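Local coordinates for protein mannan endo-1,4-beta-mannosidase (Cryptopygus antarcticus, PDB 4OOU) that hydrolyses internal beta-1,4-mannosidic linkages in mannans, galactomannans and glucomannans, cutting the chains at random into short manno-oligosaccharides, at residues 78-83 against 123-128; 325-330 against 358-363; 20-25 against 233-238. One frame throughout, in Å; residues are numbered along the deposited sequence.

How the contacts relate
The three contacts sample three regions of one TIM barrel: contact 1 lies in its parallel wall, contact 2 in the helices outside, contact 3 at the N-terminal hairpin. Contact 1 lies closest to catalysis, since its Arg81 reaches Glu312, the probable nucleophile, and its segment 78-83 carries substrate-binding Trp83. It joins contact 3 directly, Phe126 CE1 lying 4.0 Å from Leu23 CB. Contact 2 does not touch contact 1: their centres are about 17 Å apart and their nearest atoms about 5 Å, and the side chain of Tyr327 is about 10 Å from that of Glu312. The centres of contacts 2 and 3 are about 26 Å apart, and contact 3 lies away from the substrate site.

Contact 1 (78-83 against 123-128); sequences NTARVW and QNVFLI
In the parallel wall of the TIM barrel, Ala80 and Arg81 of strand 79-83 pair with Leu127 and Ile128 of the neighbouring strand 126-128, while Thr79 pairs with Phe126. Four backbone hydrogen bonds join the two strands. Asn78 O accepts from Phe126 N, and Ala80 N donates to Phe126 O at 2.7 Å. Ile128 N then binds Ala80 O, and Val82 N reaches Ile128 O at 2.9 Å. CA-H...O contacts fill in between, as from Thr79 CA to Phe126 O at 3.2 Å.

The side chains part onto two faces. On the face of Ala80 and Leu127, the CD2 branch of Leu127 lies against Ala80 CB at 3.7 Å, and Val125 continues outward onto helix 58-74. On the other face, Thr79 CG2 touches Ile128 CD1 at 4.1 Å, and Thr79 OG1 sits 3.7 Å from Phe126 CB while donating to Asn78 OD1, which also accepts from Ser40 N of strand 35-43. Beyond them, Arg81 CG, anti to the backbone N (chi1 -173°), passes Ile128 CG2 at 4.2 Å. Its chain stays extended to NE and delivers the guanidinium to the active centre, where NH2 meets Glu177 and Asn180 and NH1 meets Glu312, the probable nucleophile, and Asn43. These several bonds hold the group's rotation. NH1 also lies in the plane of the Trp83 ring, at its edge.

Asn124, with positive phi, closes helix 109-122 in a Schellman motif and turns the chain into its strand. Strands 79-86 and 126-133, with helix 109-122 between them in the chain, form a beta-alpha-beta unit of the (beta/alpha)8 barrel, with Arg81 extending from it into the catalytic centre of a family 5 glycoside hydrolase.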
loop_
_atom_site.group_PDB
_atom_site.type_symbol
_atom_site.label_atom_id
_atom_site.label_comp_id
_atom_site.label_asym_id
_atom_site.label_seq_id
_atom_site.Cartn_x
_atom_site.Cartn_y
_atom_site.Cartn_z
ATOM N N ASN A 78 -9.132 5.325 -10.671
ATOM C CA ASN A 78 -10.071 4.648 -9.761
ATOM C C ASN A 78 -9.524 4.287 -8.397
ATOM O O ASN A 78 -10.141 3.521 -7.692
ATOM C CB ASN A 78 -10.611 3.387 -10.433
ATOM C CG ASN A 78 -9.591 2.280 -10.509
ATOM O OD1 ASN A 78 -8.448 2.436 -10.091
ATOM N ND2 ASN A 78 -10.000 1.147 -11.051
ATOM N N THR A 79 -8.371 4.831 -8.028
ATOM C CA THR A 79 -7.709 4.447 -6.805
ATOM C C THR A 79 -6.790 5.558 -6.327
ATOM O O THR A 79 -6.121 6.195 -7.118
ATOM C CB THR A 79 -6.895 3.147 -7.027
ATOM O OG1 THR A 79 -7.790 2.053 -7.223
ATOM C CG2 THR A 79 -5.994 2.820 -5.832
ATOM N N ALA A 80 -6.759 5.752 -5.015
ATOM C CA ALA A 80 -5.780 6.609 -4.364
ATOM C C ALA A 80 -5.156 5.882 -3.171
ATOM O O ALA A 80 -5.866 5.323 -2.338
ATOM C CB ALA A 80 -6.435 7.898 -3.904
ATOM N N ARG A 81 -3.826 5.875 -3.108
ATOM C CA ARG A 81 -3.090 5.333 -1.960
ATOM C C ARG A 81 -2.718 6.533 -1.064
ATOM O O ARG A 81 -2.152 7.554 -1.529
ATOM C CB ARG A 81 -1.852 4.610 -2.448
ATOM C CG ARG A 81 -1.032 3.829 -1.434
ATOM C CD ARG A 81 0.170 3.241 -2.144
ATOM N NE ARG A 81 1.053 2.485 -1.279
ATOM C CZ ARG A 81 2.316 2.790 -0.991
ATOM N NH1 ARG A 81 2.901 3.894 -1.478
ATOM N NH2 ARG A 81 3.016 1.966 -0.221
ATOM N N VAL A 82 -3.067 6.416 0.219
ATOM C CA VAL A 82 -2.936 7.538 1.120
ATOM C C VAL A 82 -2.521 7.062 2.496
ATOM O O VAL A 82 -3.009 6.058 2.978
ATOM C CB VAL A 82 -4.244 8.348 1.171
ATOM C CG1 VAL A 82 -5.426 7.446 1.417
ATOM C CG2 VAL A 82 -4.168 9.460 2.223
ATOM N N TRP A 83 -1.596 7.809 3.099
ATOM C CA TRP A 83 -0.848 7.389 4.272
ATOM C C TRP A 83 -1.524 7.884 5.557
ATOM O O TRP A 83 -2.062 8.992 5.586
ATOM C CB TRP A 83 0.577 7.934 4.161
ATOM C CG TRP A 83 1.457 7.271 3.120
ATOM C CD1 TRP A 83 1.070 6.639 1.970
ATOM C CD2 TRP A 83 2.877 7.200 3.140
ATOM N NE1 TRP A 83 2.157 6.160 1.302
ATOM C CE2 TRP A 83 3.278 6.499 1.996
ATOM C CE3 TRP A 83 3.848 7.654 4.027
ATOM C CZ2 TRP A 83 4.596 6.234 1.724
ATOM C CZ3 TRP A 83 5.158 7.392 3.760
ATOM C CH2 TRP A 83 5.528 6.692 2.621
ATOM N N GLN A 123 -17.280 9.576 -5.641
ATOM C CA GLN A 123 -16.510 9.833 -6.848
ATOM C C GLN A 123 -16.044 8.552 -7.529
ATOM O O GLN A 123 -15.260 8.592 -8.486
ATOM C CB GLN A 123 -15.301 10.643 -6.473
ATOM C CG GLN A 123 -15.600 11.954 -5.767
ATOM C CD GLN A 123 -16.452 12.881 -6.634
ATOM O OE1 GLN A 123 -17.322 13.585 -6.135
ATOM N NE2 GLN A 123 -16.217 12.864 -7.933
ATOM N N ASN A 124 -16.549 7.421 -7.041
ATOM C CA ASN A 124 -16.129 6.132 -7.528
ATOM C C ASN A 124 -14.605 5.977 -7.533
ATOM O O ASN A 124 -13.976 5.652 -8.559
ATOM C CB ASN A 124 -16.749 5.851 -8.887
ATOM C CG ASN A 124 -18.264 5.606 -8.797
ATOM O OD1 ASN A 124 -18.775 4.921 -7.884
ATOM N ND2 ASN A 124 -18.985 6.179 -9.740
ATOM N N VAL A 125 -14.039 6.218 -6.355
ATOM C CA VAL A 125 -12.628 5.961 -6.095
ATOM C C VAL A 125 -12.360 5.117 -4.844
ATOM O O VAL A 125 -12.867 5.350 -3.773
ATOM C CB VAL A 125 -11.837 7.263 -5.947
ATOM C CG1 VAL A 125 -10.428 6.981 -5.473
ATOM C CG2 VAL A 125 -11.826 7.997 -7.263
ATOM N N PHE A 126 -11.475 4.174 -5.030
ATOM C CA PHE A 126 -11.012 3.308 -4.031
ATOM C C PHE A 126 -9.834 3.907 -3.293
ATOM O O PHE A 126 -8.926 4.551 -3.889
ATOM C CB PHE A 126 -10.531 2.030 -4.724
ATOM C CG PHE A 126 -11.632 1.081 -5.109
ATOM C CD1 PHE A 126 -12.428 0.467 -4.112
ATOM C CD2 PHE A 126 -11.834 0.750 -6.440
ATOM C CE1 PHE A 126 -13.422 -0.441 -4.470
ATOM C CE2 PHE A 126 -12.827 -0.133 -6.807
ATOM C CZ PHE A 126 -13.633 -0.741 -5.820
ATOM N N LEU A 127 -9.799 3.631 -1.994
ATOM C CA LEU A 127 -8.679 4.045 -1.189
ATOM C C LEU A 127 -7.842 2.865 -0.749
ATOM O O LEU A 127 -8.356 1.803 -0.445
ATOM C CB LEU A 127 -9.181 4.812 0.025
ATOM C CG LEU A 127 -9.702 6.214 -0.243
ATOM C CD1 LEU A 127 -9.694 7.030 1.047
ATOM C CD2 LEU A 127 -8.873 6.926 -1.309
ATOM N N ILE A 128 -6.540 3.050 -0.737
ATOM C CA ILE A 128 -5.671 2.139 -0.032
ATOM C C ILE A 128 -5.113 2.955 1.113
ATOM O O ILE A 128 -4.545 4.033 0.918
ATOM C CB ILE A 128 -4.553 1.578 -0.908
ATOM C CG1 ILE A 128 -5.127 0.656 -1.987
ATOM C CG2 ILE A 128 -3.532 0.821 -0.043
ATOM C CD1 ILE A 128 -4.152 0.361 -3.117
#

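Contact 2 (325-330 against 358-363); sequences NLYKYA and YGMQAL
Tyr327 lays one face of its ring over the backbone of Gly359 and Met360, where helix 323-332 passes helix 353-361. Its CE2 comes within 3.4 Å of Gly359 CA, and CD2 lies 3.3 Å from Gly359 O. A beta carbon at Gly359 would point at the ring and run into CE2, so the close approach depends on the residue having no side chain. The peptide nitrogen Met360 N stands 3.6 Å above the ring plane, toward the rim. Met360 CA sits more centrally, 4.3 Å from the ring centroid and 12° off its normal, in a CH-pi contact over the same face.

Aliphatic groups complete the packing. Met360 CG meets the phenol end, 3.5 Å from Tyr327 OH, and the hydroxyl is hydrogen-bonded to Gly41 O of strand 35-43, which ties the ring's tip to the barrel wall. Nearer the base of the ring, Leu363 CD1 approaches Tyr327 CD1 at 4.0 Å, the two side chains crossing at a slant. Toward solvent the contact thins: Lys328 CG rests 4.2 Å from Leu363 CD2.

No hydrogen bond links the two segments. They are joined by packing and the CH-pi contact, an aromatic ring against a helical glycine, within the outer layer of the TIM barrel, where helices 323-332 and 353-361 pack side by side over strands 35-43 and 337-340.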
loop_
_atom_site.group_PDB
_atom_site.type_symbol
_atom_site.label_atom_id
_atom_site.label_comp_id
_atom_site.label_asym_id
_atom_site.label_seq_id
_atom_site.Cartn_x
_atom_site.Cartn_y
_atom_site.Cartn_z
ATOM N N ASN A 325 2.276 5.444 -21.758
ATOM C CA ASN A 325 2.702 4.126 -22.207
ATOM C C ASN A 325 3.020 3.253 -21.008
ATOM O O ASN A 325 2.894 2.023 -21.061
ATOM C CB ASN A 325 3.884 4.251 -23.155
ATOM C CG ASN A 325 3.590 5.195 -24.300
ATOM O OD1 ASN A 325 2.525 5.125 -24.930
ATOM N ND2 ASN A 325 4.497 6.121 -24.536
ATOM N N LEU A 326 3.428 3.915 -19.931
ATOM C CA LEU A 326 3.651 3.293 -18.628
ATOM C C LEU A 326 2.334 2.714 -18.090
ATOM O O LEU A 326 2.265 1.539 -17.754
ATOM C CB LEU A 326 4.255 4.329 -17.650
ATOM C CG LEU A 326 5.773 4.276 -17.375
ATOM C CD1 LEU A 326 6.485 3.374 -18.368
ATOM C CD2 LEU A 326 6.475 5.626 -17.314
ATOM N N TYR A 327 1.293 3.538 -18.035
ATOM C CA TYR A 327 -0.006 3.065 -17.600
ATOM C C TYR A 327 -0.418 1.883 -18.467
ATOM O O TYR A 327 -0.809 0.811 -17.942
ATOM C CB TYR A 327 -1.067 4.173 -17.645
ATOM C CG TYR A 327 -1.172 4.996 -16.366
ATOM C CD1 TYR A 327 -1.918 4.531 -15.294
ATOM C CD2 TYR A 327 -0.551 6.242 -16.240
ATOM C CE1 TYR A 327 -2.027 5.247 -14.126
ATOM C CE2 TYR A 327 -0.647 6.957 -15.061
ATOM C CZ TYR A 327 -1.396 6.446 -14.008
ATOM O OH TYR A 327 -1.545 7.128 -12.816
ATOM N N LYS A 328 -0.296 2.081 -19.779
ATOM C CA LYS A 328 -0.621 1.060 -20.773
ATOM C C LYS A 328 0.250 -0.195 -20.695
ATOM O O LYS A 328 -0.253 -1.296 -20.914
ATOM C CB LYS A 328 -0.614 1.643 -22.195
ATOM C CG LYS A 328 -2.017 2.031 -22.673
ATOM C CD LYS A 328 -2.028 2.613 -24.081
ATOM C CE LYS A 328 -1.376 3.987 -24.118
ATOM N NZ LYS A 328 -1.800 4.753 -25.319
ATOM N N TYR A 329 1.528 -0.040 -20.369
ATOM C CA TYR A 329 2.418 -1.176 -20.250
ATOM C C TYR A 329 1.936 -2.055 -19.110
ATOM O O TYR A 329 1.787 -3.242 -19.269
ATOM C CB TYR A 329 3.873 -0.722 -20.011
ATOM C CG TYR A 329 4.885 -1.872 -19.950
ATOM C CD1 TYR A 329 4.942 -2.727 -18.855
ATOM C CD2 TYR A 329 5.773 -2.104 -21.007
ATOM C CE1 TYR A 329 5.872 -3.775 -18.801
ATOM C CE2 TYR A 329 6.697 -3.139 -20.960
ATOM C CZ TYR A 329 6.746 -3.980 -19.863
ATOM O OH TYR A 329 7.659 -5.025 -19.831
ATOM N N ALA A 330 1.672 -1.451 -17.969
ATOM C CA ALA A 330 1.206 -2.168 -16.804
ATOM C C ALA A 330 -0.111 -2.919 -17.060
ATOM O O ALA A 330 -0.265 -4.084 -16.664
ATOM C CB ALA A 330 1.053 -1.204 -15.644
ATOM N N TYR A 358 -2.833 13.201 -16.913
ATOM C CA TYR A 358 -2.667 12.800 -18.301
ATOM C C TYR A 358 -2.564 11.287 -18.319
ATOM O O TYR A 358 -3.327 10.623 -19.007
ATOM C CB TYR A 358 -1.428 13.468 -18.935
ATOM C CG TYR A 358 -1.244 13.263 -20.447
ATOM C CD1 TYR A 358 -2.323 13.302 -21.322
ATOM C CD2 TYR A 358 0.027 13.077 -20.998
ATOM C CE1 TYR A 358 -2.144 13.112 -22.688
ATOM C CE2 TYR A 358 0.221 12.895 -22.357
ATOM C CZ TYR A 358 -0.867 12.909 -23.207
ATOM O OH TYR A 358 -0.682 12.742 -24.574
ATOM N N GLY A 359 -1.634 10.758 -17.535
ATOM C CA GLY A 359 -1.438 9.331 -17.418
ATOM C C GLY A 359 -2.722 8.549 -17.209
ATOM O O GLY A 359 -3.002 7.615 -17.968
ATOM N N MET A 360 -3.525 8.913 -16.212
ATOM C CA MET A 360 -4.745 8.124 -15.955
ATOM C C MET A 360 -5.689 8.114 -17.168
ATOM O O MET A 360 -6.376 7.108 -17.412
ATOM C CB MET A 360 -5.483 8.622 -14.703
ATOM C CG MET A 360 -4.889 8.116 -13.394
ATOM S SD MET A 360 -5.550 8.882 -11.918
ATOM C CE MET A 360 -4.837 10.510 -12.086
ATOM N N GLN A 361 -5.725 9.231 -17.917
ATOM C CA GLN A 361 -6.574 9.333 -19.105
ATOM C C GLN A 361 -6.255 8.193 -20.068
ATOM O O GLN A 361 -7.127 7.728 -20.810
ATOM C CB GLN A 361 -6.384 10.667 -19.842
ATOM C CG GLN A 361 -7.182 11.842 -19.295
ATOM C CD GLN A 361 -6.690 13.195 -19.819
ATOM O OE1 GLN A 361 -6.327 13.331 -21.000
ATOM N NE2 GLN A 361 -6.657 14.200 -18.934
ATOM N N ALA A 362 -5.002 7.739 -20.072
ATOM C CA ALA A 362 -4.636 6.683 -20.987
ATOM C C ALA A 362 -5.548 5.482 -20.800
ATOM O O ALA A 362 -5.734 4.704 -21.731
ATOM C CB ALA A 362 -3.179 6.270 -20.805
ATOM N N LEU A 363 -6.096 5.287 -19.612
ATOM C CA LEU A 363 -6.976 4.123 -19.447
ATOM C C LEU A 363 -8.480 4.457 -19.271
ATOM O O LEU A 363 -9.258 3.568 -18.974
ATOM C CB LEU A 363 -6.458 3.214 -18.322
ATOM C CG LEU A 363 -5.008 2.705 -18.466
ATOM C CD1 LEU A 363 -4.515 2.107 -17.153
ATOM C CD2 LEU A 363 -4.869 1.683 -19.601
#

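Contact 3 (20-25 against 233-238); sequences SEFLKA and DSKALV
Leu237 fills the tight half of this contact, its two methyl branches pressed against Leu23 and Ala25, whereas Phe22 and Lys235, both partly exposed, form a more open half nearer the surface. CD1 of Leu237 reaches Leu23 O at 3.5 Å and also meets Leu23 CD1 at 3.8 Å, the two leucine side chains crossing at about a right angle. The other branch, CD2, rests 3.9 Å from Ala25 CB.

In the open half the Lys235 chain crosses the ring of Phe22. Lys235 CG lies between the backbone N and the carbonyl carbon (chi1 56°), and chi2 (61°) bends the chain at CD. CE stands 3.6 Å from the ring centroid, directly over it, and NZ lies 3.9 Å from the same centroid, 22° off the normal, in a cation-pi contact. The ammonium is also held by Asp233 OD2 of its own turn, in a 2.8 Å salt bridge with Lys235 NZ, and by Lys168 O. An alanine in place of Phe22 removes the ring over Lys235 CE and NZ, which would probably leave a gap beside the lysine and its end freer to move, held by its polar partners alone.

Asp233 to Ala236 form a type I turn between helix 215-232 and strand 238-241. The contact thus seats the N-terminal beta-hairpin, strands 24-26 and 29-32, against an alpha-to-beta loop, as in TIM barrels whose floor is closed by such a hairpin.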
loop_
_atom_site.group_PDB
_atom_site.type_symbol
_atom_site.label_atom_id
_atom_site.label_comp_id
_atom_site.label_asym_id
_atom_site.label_seq_id
_atom_site.Cartn_x
_atom_site.Cartn_y
_atom_site.Cartn_z
ATOM N N SER A 20 -23.734 -5.542 -0.022
ATOM C CA SER A 20 -22.983 -4.696 -0.991
ATOM C C SER A 20 -21.637 -5.330 -1.440
ATOM O O SER A 20 -21.074 -6.230 -0.780
ATOM C CB SER A 20 -22.807 -3.258 -0.430
ATOM O OG SER A 20 -22.151 -3.161 0.839
ATOM N N GLU A 21 -21.135 -4.848 -2.576
ATOM C CA GLU A 21 -19.908 -5.355 -3.180
ATOM C C GLU A 21 -18.661 -4.579 -2.744
ATOM O O GLU A 21 -18.670 -3.344 -2.678
ATOM C CB GLU A 21 -20.036 -5.335 -4.697
ATOM C CG GLU A 21 -20.867 -6.480 -5.254
ATOM C CD GLU A 21 -20.194 -7.803 -4.958
ATOM O OE1 GLU A 21 -18.978 -7.927 -5.310
ATOM O OE2 GLU A 21 -20.856 -8.680 -4.342
ATOM N N PHE A 22 -17.601 -5.325 -2.435
ATOM C CA PHE A 22 -16.293 -4.771 -2.134
ATOM C C PHE A 22 -15.330 -5.302 -3.160
ATOM O O PHE A 22 -15.646 -6.224 -3.875
ATOM C CB PHE A 22 -15.832 -5.184 -0.738
ATOM C CG PHE A 22 -16.777 -4.762 0.351
ATOM C CD1 PHE A 22 -17.902 -5.550 0.667
ATOM C CD2 PHE A 22 -16.571 -3.572 1.045
ATOM C CE1 PHE A 22 -18.799 -5.155 1.660
ATOM C CE2 PHE A 22 -17.461 -3.167 2.023
ATOM C CZ PHE A 22 -18.571 -3.962 2.336
ATOM N N LEU A 23 -14.167 -4.678 -3.248
ATOM C CA LEU A 23 -13.064 -5.183 -4.080
ATOM C C LEU A 23 -12.555 -6.469 -3.456
ATOM O O LEU A 23 -12.256 -6.475 -2.270
ATOM C CB LEU A 23 -11.928 -4.146 -4.101
ATOM C CG LEU A 23 -11.021 -3.911 -5.306
ATOM C CD1 LEU A 23 -9.554 -4.169 -4.963
ATOM C CD2 LEU A 23 -11.461 -4.651 -6.542
ATOM N N LYS A 24 -12.483 -7.549 -4.234
ATOM C CA LYS A 24 -11.936 -8.834 -3.757
ATOM C C LYS A 24 -10.637 -9.076 -4.508
ATOM O O LYS A 24 -10.329 -8.349 -5.452
ATOM C CB LYS A 24 -12.892 -10.004 -4.004
ATOM C CG LYS A 24 -14.365 -9.637 -3.859
ATOM C CD LYS A 24 -15.317 -10.814 -4.085
ATOM C CE LYS A 24 -15.892 -11.351 -2.771
ATOM N NZ LYS A 24 -16.916 -12.404 -3.012
ATOM N N ALA A 25 -9.871 -10.053 -4.037
ATOM C CA ALA A 25 -8.709 -10.554 -4.715
ATOM C C ALA A 25 -8.876 -12.048 -4.796
ATOM O O ALA A 25 -9.084 -12.673 -3.779
ATOM C CB ALA A 25 -7.442 -10.240 -3.943
ATOM N N ASP A 233 -12.315 -7.895 10.125
ATOM C CA ASP A 233 -12.974 -7.840 8.795
ATOM C C ASP A 233 -12.462 -8.953 7.897
ATOM O O ASP A 233 -11.359 -8.873 7.360
ATOM C CB ASP A 233 -12.779 -6.480 8.107
ATOM C CG ASP A 233 -13.361 -6.450 6.698
ATOM O OD1 ASP A 233 -14.234 -7.298 6.389
ATOM O OD2 ASP A 233 -12.950 -5.575 5.897
ATOM N N SER A 234 -13.274 -9.997 7.756
ATOM C CA SER A 234 -12.811 -11.246 7.163
ATOM C C SER A 234 -12.437 -11.005 5.715
ATOM O O SER A 234 -11.427 -11.534 5.273
ATOM C CB SER A 234 -13.870 -12.373 7.268
ATOM O OG SER A 234 -15.099 -11.983 6.673
ATOM N N LYS A 235 -13.240 -10.212 4.992
ATOM C CA LYS A 235 -12.975 -9.926 3.559
ATOM C C LYS A 235 -11.977 -8.790 3.249
ATOM O O LYS A 235 -11.713 -8.508 2.074
ATOM C CB LYS A 235 -14.275 -9.651 2.775
ATOM C CG LYS A 235 -15.164 -8.542 3.303
ATOM C CD LYS A 235 -14.564 -7.158 3.349
ATOM C CE LYS A 235 -15.646 -6.146 3.716
ATOM N NZ LYS A 235 -15.131 -4.865 4.229
ATOM N N ALA A 236 -11.440 -8.142 4.281
ATOM C CA ALA A 236 -10.461 -7.073 4.086
ATOM C C ALA A 236 -9.171 -7.538 3.350
ATOM O O ALA A 236 -8.669 -8.677 3.498
ATOM C CB ALA A 236 -10.112 -6.403 5.416
ATOM N N LEU A 237 -8.669 -6.624 2.537
ATOM C CA LEU A 237 -7.542 -6.881 1.680
ATOM C C LEU A 237 -6.316 -6.246 2.313
ATOM O O LEU A 237 -6.328 -5.076 2.702
ATOM C CB LEU A 237 -7.806 -6.302 0.286
ATOM C CG LEU A 237 -8.867 -6.979 -0.589
ATOM C CD1 LEU A 237 -8.749 -6.364 -1.975
ATOM C CD2 LEU A 237 -8.718 -8.503 -0.663
ATOM N N VAL A 238 -5.244 -7.003 2.422
ATOM C CA VAL A 238 -4.055 -6.461 3.041
ATOM C C VAL A 238 -2.913 -6.586 2.086
ATOM O O VAL A 238 -2.846 -7.584 1.340
ATOM C CB VAL A 238 -3.724 -7.144 4.342
ATOM C CG1 VAL A 238 -2.539 -6.450 4.986
ATOM C CG2 VAL A 238 -4.931 -7.069 5.284
#